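Local coordinates for protein AA9 family lytic polysaccharide monooxygenase cel61B (PDB 2VTC) that cleaves crystalline and amorphous polysaccharides such as cellulose by copper-dependent oxidation of their (1-4)-glycosidic bonds, at residues A58-L63 and V77-A82; S67-T72 and S188-Q193; Y174-E179 and V199-T204. All coordinates share one frame; numbering follows the deposited sequence.

Contact 1 of 3, residues A58-L63 and V77-A82; sequences AEDLDL and VCHKNA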
# COMPACT_ATOMS: atom_id res chain seq x y z
N ALA A 58 -12.10 -3.72 3.52
CA ALA A 58 -11.75 -4.77 2.58
C ALA A 58 -12.20 -6.14 3.08
O ALA A 58 -12.40 -6.31 4.27
CB ALA A 58 -10.23 -4.75 2.29
N GLU A 59 -12.38 -7.09 2.18
CA GLU A 59 -13.05 -8.34 2.56
C GLU A 59 -12.19 -9.60 2.41
O GLU A 59 -12.75 -10.67 2.17
CB GLU A 59 -14.35 -8.52 1.74
CG GLU A 59 -15.38 -7.40 1.97
CD GLU A 59 -16.74 -7.69 1.38
OE1 GLU A 59 -16.86 -8.48 0.42
OE2 GLU A 59 -17.71 -7.09 1.88
N ASP A 60 -10.86 -9.46 2.48
CA ASP A 60 -10.01 -10.67 2.54
C ASP A 60 -9.87 -11.13 4.00
O ASP A 60 -9.12 -10.55 4.80
CB ASP A 60 -8.65 -10.43 1.87
CG ASP A 60 -7.88 -11.73 1.66
OD1 ASP A 60 -7.82 -12.52 2.64
OD2 ASP A 60 -7.37 -11.94 0.53
N LEU A 61 -10.61 -12.18 4.34
CA LEU A 61 -10.86 -12.54 5.75
C LEU A 61 -9.66 -13.22 6.47
O LEU A 61 -9.69 -13.46 7.68
CB LEU A 61 -12.16 -13.36 5.85
CG LEU A 61 -13.41 -12.80 5.14
CD1 LEU A 61 -14.68 -13.51 5.61
CD2 LEU A 61 -13.55 -11.31 5.41
N ASP A 62 -8.60 -13.44 5.71
CA ASP A 62 -7.38 -14.09 6.20
C ASP A 62 -6.22 -13.11 6.24
O ASP A 62 -5.09 -13.45 6.67
CB ASP A 62 -7.01 -15.19 5.22
CG ASP A 62 -8.16 -16.12 4.94
OD1 ASP A 62 -8.73 -16.67 5.91
OD2 ASP A 62 -8.47 -16.33 3.74
N LEU A 63 -6.47 -11.91 5.74
CA LEU A 63 -5.43 -10.91 5.56
C LEU A 63 -4.44 -11.38 4.47
O LEU A 63 -3.23 -11.13 4.57
CB LEU A 63 -4.76 -10.57 6.90
CG LEU A 63 -5.67 -10.26 8.09
CD1 LEU A 63 -4.86 -9.83 9.29
CD2 LEU A 63 -6.71 -9.16 7.74
N VAL A 77 -6.74 -2.37 -6.82
CA VAL A 77 -6.69 -0.96 -6.42
C VAL A 77 -6.38 -0.80 -4.91
O VAL A 77 -5.36 -0.20 -4.55
CB VAL A 77 -8.01 -0.20 -6.78
CG1 VAL A 77 -7.86 1.27 -6.37
CG2 VAL A 77 -8.36 -0.33 -8.27
N CYS A 78 -7.26 -1.36 -4.06
CA CYS A 78 -7.16 -1.24 -2.61
C CYS A 78 -7.49 -2.55 -1.89
O CYS A 78 -7.85 -2.54 -0.72
CB CYS A 78 -8.06 -0.11 -2.08
SG CYS A 78 -7.47 1.54 -2.54
N HIS A 79 -7.30 -3.66 -2.59
CA HIS A 79 -7.51 -5.02 -2.06
C HIS A 79 -8.98 -5.46 -2.20
O HIS A 79 -9.81 -4.76 -2.83
CB HIS A 79 -6.97 -5.19 -0.64
CG HIS A 79 -6.40 -6.56 -0.37
ND1 HIS A 79 -5.13 -6.76 0.13
CD2 HIS A 79 -6.96 -7.78 -0.52
CE1 HIS A 79 -4.93 -8.07 0.26
NE2 HIS A 79 -6.02 -8.70 -0.13
N LYS A 80 -9.30 -6.64 -1.67
CA LYS A 80 -10.55 -7.34 -2.03
C LYS A 80 -11.85 -6.59 -1.69
O LYS A 80 -12.10 -6.29 -0.51
CB LYS A 80 -10.58 -8.72 -1.38
CG LYS A 80 -11.71 -9.59 -1.89
CD LYS A 80 -11.67 -10.97 -1.23
CE LYS A 80 -12.75 -11.87 -1.79
NZ LYS A 80 -12.55 -12.09 -3.24
N ASN A 81 -12.65 -6.33 -2.73
CA ASN A 81 -13.98 -5.69 -2.56
C ASN A 81 -13.88 -4.39 -1.75
O ASN A 81 -14.79 -4.03 -0.98
CB ASN A 81 -14.96 -6.66 -1.89
CG ASN A 81 -15.16 -7.95 -2.66
OD1 ASN A 81 -14.96 -8.02 -3.88
ND2 ASN A 81 -15.55 -9.01 -1.93
N ALA A 82 -12.77 -3.67 -1.88
CA ALA A 82 -12.49 -2.56 -1.00
C ALA A 82 -13.38 -1.35 -1.26
O ALA A 82 -13.80 -1.11 -2.40
CB ALA A 82 -11.03 -2.13 -1.06

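Contact 2 of 3, residues S67-T72 and S188-Q193; sequences SPDQYT and SANGMQ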
# COMPACT_ATOMS: atom_id res chain seq x y z
N SER A 67 -3.34 -11.65 -6.55
CA SER A 67 -2.38 -12.40 -7.39
C SER A 67 -2.22 -11.76 -8.78
O SER A 67 -3.04 -10.93 -9.18
CB SER A 67 -2.79 -13.89 -7.52
OG SER A 67 -2.89 -14.48 -6.23
N PRO A 68 -1.12 -12.06 -9.49
CA PRO A 68 -0.93 -11.52 -10.84
C PRO A 68 -2.11 -11.70 -11.81
O PRO A 68 -2.33 -10.84 -12.67
CB PRO A 68 0.36 -12.21 -11.32
CG PRO A 68 1.10 -12.46 -10.07
CD PRO A 68 0.05 -12.84 -9.05
N ASP A 69 -2.86 -12.80 -11.65
CA ASP A 69 -4.05 -13.01 -12.49
C ASP A 69 -5.18 -12.03 -12.14
O ASP A 69 -6.24 -12.04 -12.79
CB ASP A 69 -4.53 -14.48 -12.47
CG ASP A 69 -4.87 -15.00 -11.07
OD1 ASP A 69 -4.90 -14.25 -10.08
OD2 ASP A 69 -5.15 -16.24 -10.95
N GLN A 70 -4.95 -11.20 -11.12
CA GLN A 70 -5.90 -10.16 -10.73
C GLN A 70 -5.35 -8.73 -10.97
O GLN A 70 -5.96 -7.77 -10.52
CB GLN A 70 -6.28 -10.31 -9.28
CG GLN A 70 -6.95 -11.64 -8.95
CD GLN A 70 -7.19 -11.78 -7.48
OE1 GLN A 70 -6.27 -12.02 -6.70
NE2 GLN A 70 -8.46 -11.60 -7.07
N TYR A 71 -4.22 -8.61 -11.65
CA TYR A 71 -3.60 -7.29 -11.84
C TYR A 71 -4.41 -6.30 -12.69
O TYR A 71 -4.11 -5.10 -12.68
CB TYR A 71 -2.17 -7.40 -12.40
CG TYR A 71 -1.09 -7.89 -11.44
CD1 TYR A 71 -1.27 -7.97 -10.06
CD2 TYR A 71 0.18 -8.22 -11.96
CE1 TYR A 71 -0.22 -8.41 -9.20
CE2 TYR A 71 1.20 -8.64 -11.12
CZ TYR A 71 1.02 -8.73 -9.76
OH TYR A 71 2.02 -9.15 -8.91
N THR A 72 -5.41 -6.78 -13.45
CA THR A 72 -6.25 -5.88 -14.24
C THR A 72 -7.65 -5.70 -13.66
O THR A 72 -8.51 -5.13 -14.33
CB THR A 72 -6.39 -6.34 -15.71
OG1 THR A 72 -7.14 -7.56 -15.77
CG2 THR A 72 -5.01 -6.52 -16.36
N SER A 188 7.61 -18.77 -10.05
CA SER A 188 6.49 -19.31 -10.84
C SER A 188 5.51 -18.25 -11.33
O SER A 188 5.27 -17.26 -10.63
CB SER A 188 5.66 -20.27 -9.98
OG SER A 188 6.42 -21.37 -9.51
N ALA A 189 4.95 -18.47 -12.52
CA ALA A 189 3.83 -17.67 -13.02
C ALA A 189 2.70 -17.61 -11.98
O ALA A 189 2.34 -18.62 -11.36
CB ALA A 189 3.31 -18.24 -14.33
N ASN A 190 2.19 -16.40 -11.75
CA ASN A 190 1.14 -16.16 -10.76
C ASN A 190 1.60 -16.33 -9.31
O ASN A 190 0.79 -16.35 -8.38
CB ASN A 190 -0.11 -17.02 -11.08
CG ASN A 190 -1.37 -16.45 -10.48
OD1 ASN A 190 -2.11 -17.12 -9.75
ND2 ASN A 190 -1.62 -15.18 -10.78
N GLY A 191 2.92 -16.39 -9.08
CA GLY A 191 3.45 -16.64 -7.74
C GLY A 191 3.63 -15.46 -6.80
O GLY A 191 3.53 -15.62 -5.58
N MET A 192 3.92 -14.28 -7.36
CA MET A 192 4.03 -13.03 -6.58
C MET A 192 2.76 -12.80 -5.77
O MET A 192 1.64 -13.03 -6.27
CB MET A 192 4.27 -11.84 -7.53
CG MET A 192 4.49 -10.52 -6.81
SD MET A 192 5.85 -10.47 -5.60
CE MET A 192 7.19 -10.02 -6.70
N GLN A 193 2.91 -12.38 -4.51
CA GLN A 193 1.75 -12.09 -3.67
C GLN A 193 1.71 -10.60 -3.36
O GLN A 193 2.57 -10.11 -2.63
CB GLN A 193 1.76 -12.88 -2.36
CG GLN A 193 1.75 -14.40 -2.55
CD GLN A 193 1.91 -15.22 -1.27
OE1 GLN A 193 1.81 -16.46 -1.34
NE2 GLN A 193 2.15 -14.59 -0.15
O HOH W 1 -0.10 -15.22 -6.01

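Contact 3 of 3, residues Y174-E179 and V199-T204; sequences YVFRHE and VNIAVT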
# COMPACT_ATOMS: atom_id res chain seq x y z
N TYR A 174 -6.31 13.05 -0.57
CA TYR A 174 -5.54 11.98 -1.23
C TYR A 174 -5.77 10.62 -0.57
O TYR A 174 -6.24 10.53 0.59
CB TYR A 174 -4.02 12.27 -1.17
CG TYR A 174 -3.60 13.57 -1.83
CD1 TYR A 174 -3.28 13.61 -3.20
CD2 TYR A 174 -3.50 14.74 -1.09
CE1 TYR A 174 -2.89 14.79 -3.82
CE2 TYR A 174 -3.11 15.95 -1.71
CZ TYR A 174 -2.81 15.96 -3.07
OH TYR A 174 -2.42 17.12 -3.70
N VAL A 175 -5.47 9.58 -1.34
CA VAL A 175 -5.41 8.21 -0.86
C VAL A 175 -3.97 7.75 -1.00
O VAL A 175 -3.32 7.97 -2.04
CB VAL A 175 -6.33 7.28 -1.69
CG1 VAL A 175 -6.38 5.88 -1.08
CG2 VAL A 175 -7.78 7.82 -1.69
N PHE A 176 -3.48 7.08 0.05
CA PHE A 176 -2.14 6.47 0.01
C PHE A 176 -2.28 4.95 -0.07
O PHE A 176 -3.05 4.36 0.70
CB PHE A 176 -1.34 6.87 1.25
CG PHE A 176 -0.90 8.29 1.22
CD1 PHE A 176 0.39 8.62 0.83
CD2 PHE A 176 -1.80 9.30 1.51
CE1 PHE A 176 0.81 9.95 0.78
CE2 PHE A 176 -1.41 10.65 1.43
CZ PHE A 176 -0.10 10.98 1.07
N ARG A 177 -1.59 4.34 -1.03
CA ARG A 177 -1.69 2.90 -1.28
C ARG A 177 -0.32 2.30 -0.98
O ARG A 177 0.62 2.49 -1.76
CB ARG A 177 -2.12 2.64 -2.73
CG ARG A 177 -2.23 1.20 -3.20
CD ARG A 177 -2.49 1.18 -4.70
NE ARG A 177 -2.64 -0.20 -5.16
CZ ARG A 177 -1.60 -1.01 -5.40
NH1 ARG A 177 -0.33 -0.56 -5.27
NH2 ARG A 177 -1.84 -2.27 -5.78
N HIS A 178 -0.24 1.62 0.17
CA HIS A 178 1.00 1.06 0.71
C HIS A 178 1.00 -0.45 0.43
O HIS A 178 0.01 -1.13 0.77
CB HIS A 178 1.05 1.35 2.21
CG HIS A 178 2.24 0.76 2.92
ND1 HIS A 178 3.54 1.07 2.57
CD2 HIS A 178 2.31 -0.09 3.97
CE1 HIS A 178 4.37 0.41 3.38
NE2 HIS A 178 3.65 -0.30 4.23
N GLU A 179 2.07 -0.99 -0.18
CA GLU A 179 1.99 -2.35 -0.72
C GLU A 179 3.24 -3.19 -0.52
O GLU A 179 4.33 -2.75 -0.87
CB GLU A 179 1.65 -2.29 -2.20
CG GLU A 179 1.44 -3.65 -2.88
CD GLU A 179 1.09 -3.47 -4.34
OE1 GLU A 179 1.64 -2.52 -4.99
OE2 GLU A 179 0.24 -4.26 -4.87
N VAL A 199 -5.28 4.05 2.63
CA VAL A 199 -5.70 4.95 3.74
C VAL A 199 -6.02 6.35 3.19
O VAL A 199 -5.31 6.86 2.33
CB VAL A 199 -4.64 5.04 4.88
CG1 VAL A 199 -4.34 3.64 5.46
CG2 VAL A 199 -3.36 5.70 4.38
N ASN A 200 -7.11 6.96 3.67
CA ASN A 200 -7.45 8.34 3.30
C ASN A 200 -6.60 9.27 4.14
O ASN A 200 -6.70 9.24 5.37
CB ASN A 200 -8.93 8.63 3.60
CG ASN A 200 -9.89 7.82 2.75
OD1 ASN A 200 -9.59 7.39 1.64
ND2 ASN A 200 -11.10 7.60 3.30
N ILE A 201 -5.75 10.06 3.50
CA ILE A 201 -5.01 11.11 4.20
C ILE A 201 -5.03 12.43 3.40
O ILE A 201 -4.41 12.55 2.33
CB ILE A 201 -3.53 10.73 4.51
CG1 ILE A 201 -3.43 9.39 5.24
CG2 ILE A 201 -2.89 11.85 5.36
CD1 ILE A 201 -1.98 8.84 5.28
N ALA A 202 -5.76 13.40 3.91
CA ALA A 202 -5.74 14.71 3.29
C ALA A 202 -4.41 15.38 3.63
O ALA A 202 -3.84 15.12 4.70
CB ALA A 202 -6.92 15.54 3.78
N VAL A 203 -3.94 16.23 2.72
CA VAL A 203 -2.66 16.91 2.85
C VAL A 203 -2.89 18.42 2.96
O VAL A 203 -3.71 19.00 2.24
CB VAL A 203 -1.74 16.54 1.67
CG1 VAL A 203 -0.47 17.42 1.62
CG2 VAL A 203 -1.34 15.05 1.77
N THR A 204 -2.16 19.03 3.90
CA THR A 204 -2.20 20.47 4.18
C THR A 204 -0.80 21.05 4.01
O THR A 204 0.15 20.33 3.69
CB THR A 204 -2.65 20.72 5.64
OG1 THR A 204 -1.72 20.09 6.55
CG2 THR A 204 -4.05 20.15 5.89

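Contact 1 of 3, residues A58-L63 and V77-A82
Glu-59 and Asp-60 lie against His-79, Lys-80 and Asn-81, where the type I beta turn Asp-60 to Leu-63 meets the type II beta turn His-79 to Ala-82, both in the loop region between helix 38-47 and strand 89-92 of the AA9 fold. The backbone supplies one bond: Glu-59 N donates to Lys-80 O over 2.8 Å, and Ala-58 CA places a weaker CA-H...O contact on that same oxygen at 3.5 Å.

In the polar pair beside it, Glu-59 CG is anti to the carbonyl carbon (chi1 -61°) and the extended chain brings OE1 to Asn-81. Asn-81 ND2 reaches Glu-59 OE1 at 2.7 Å, entering on the anti side of the carboxylate and 28° out of its plane; amide and carboxylate are turned nearly perpendicular (80°). The other oxygen, OE2, bonds to Tyr-57 OH. An alanine at Glu-59 would probably leave Asn-81 ND2 and Tyr-57 OH without the carboxylate oxygens they bind and the Asn-81 amide freer to turn.

Ala-58 CB lies 4.3 Å from Ala-82 CB, an apolar touch. The Lys-80 chain runs past the Glu-59 backbone, its CD in van der Waals touch with Glu-59 O at 3.6 Å. Cys-78, just before the turn, is disulfide-bonded to Cys-198.

On the side of the metal site, Asp-60 OD1 closes an Asx turn onto Asp-62 N and also accepts from Gly-64 N. His-79 ND1 bonds Pro-196 O, next to the metal ligand Tyr-195. The other ring nitrogen, NE2, stands 3.6 Å from Asp-60 OD2, close to the ring plane, with the carboxylate set square to the ring.

Contact 2 of 3, residues S67-T72 and S188-Q193
Pro-68, opening a short 3-10 turn (68-70), brings its CA to 5.1 Å from the CA of Asn-190, which holds the positive-phi corner (69°) of the type II beta turn Ser-188 to Gly-191. The two loops belong to the AA9 surface near the metal site. The proline ring forms the wedge between them: CG packs on Met-192 CB at 4.1 Å, while CD rests 3.2 Å from Met-192 O.

Tyr-71 backs this wedge. One face of its ring lies over Pro-68 CA, and its OH meets Met-192 CG at 3.5 Å, the two side chains crossing at about a right angle. That hydroxyl is itself hydrogen-bonded to Asn-194. With CG of Met-192 anti to its backbone N (chi1 -176°), the chain passes the tyrosine tip before bending away. The Asn-190 side chain reaches across to Ser-67, Pro-68 and Asp-69.

A water accepts from Ser-67 OG at 2.9 Å and donates to both Asn-190 O and Met-192 O. This single molecule satisfies two carbonyls of the 188-193 loop and gives the two loops a polar link where the proline gives an apolar one, directly before Gln-193, which probably binds dioxygen, as in relatives.

Contact 3 of 3, residues Y174-E179 and V199-T204
Phe-176 and Val-199 form the tight end of an antiparallel strand pairing, within the hairpin of strands 172-182 and 193-204 in the beta-sandwich typical of AA9 enzymes. As a hydrogen-bonded pair they exchange two bonds: Phe-176 N to Val-199 O at 2.9 Å, almost straight (173°), and Val-199 N to Phe-176 O at 3.0 Å, both in the plane of the accepting carbonyl.

Phe-176 CG is anti to the carbonyl carbon (chi1 -73°), which sets the ring against Ile-201. The two side chains cross at about a right angle, CE2 lying 3.7 Å from Ile-201 CB, and Ile-201 O sits in plane at the ring edge. Phe-26 of strand 22-28 packs on Val-199 and Ile-201. On the other face Val-175 CG2 lies alongside Asn-200 OD1 at 3.8 Å; the Asn-200 amide is held by Trp-56 NE1 and Ile-87 O. Farther along segment 174-179, Arg-177 grips Glu-179 end-on, NH1 to OE1 and NH2 to OE2, both nitrogens above the carboxylate plane; NH2 also donates to Ile-76 O, and Tyr-221 OH bonds OE1.

Toward Tyr-174 the pairing slackens. Ile-201 N still bonds Tyr-174 O at 3.0 Å, but Tyr-174 N to Ile-201 O is weak at 3.5 Å. Tyr-174 CD2 touches Val-203 CG2 at 3.6 Å, beside the partly exposed Ala-202 and exposed Thr-204. Paired backbone bonds thus satisfy the buried polar groups of Phe-176 and Val-199, while the Tyr-174 end relies more on apolar contact.

Contact 3 is the buried one, strand against strand with aromatic and aliphatic packing, whereas contacts 1 and 2 join loops that are only partly buried and rely more on polar side chains or water. Segments 58-63, 67-72 and 77-82 follow one another between helix 38-47 and strand 89-92, and segment 188-193 lies in the connection of the very hairpin that contact 3 pairs. Contacts 1 and 3 touch through a probable hydrogen bond from Arg-177 NE to Val-77 O, and the Cys-78 to Cys-198 disulfide ties contact 1 to the residue just before segment 199-204. Contacts 2 and 3 have centres about 25 Å apart, on opposite sides of the chain's centre.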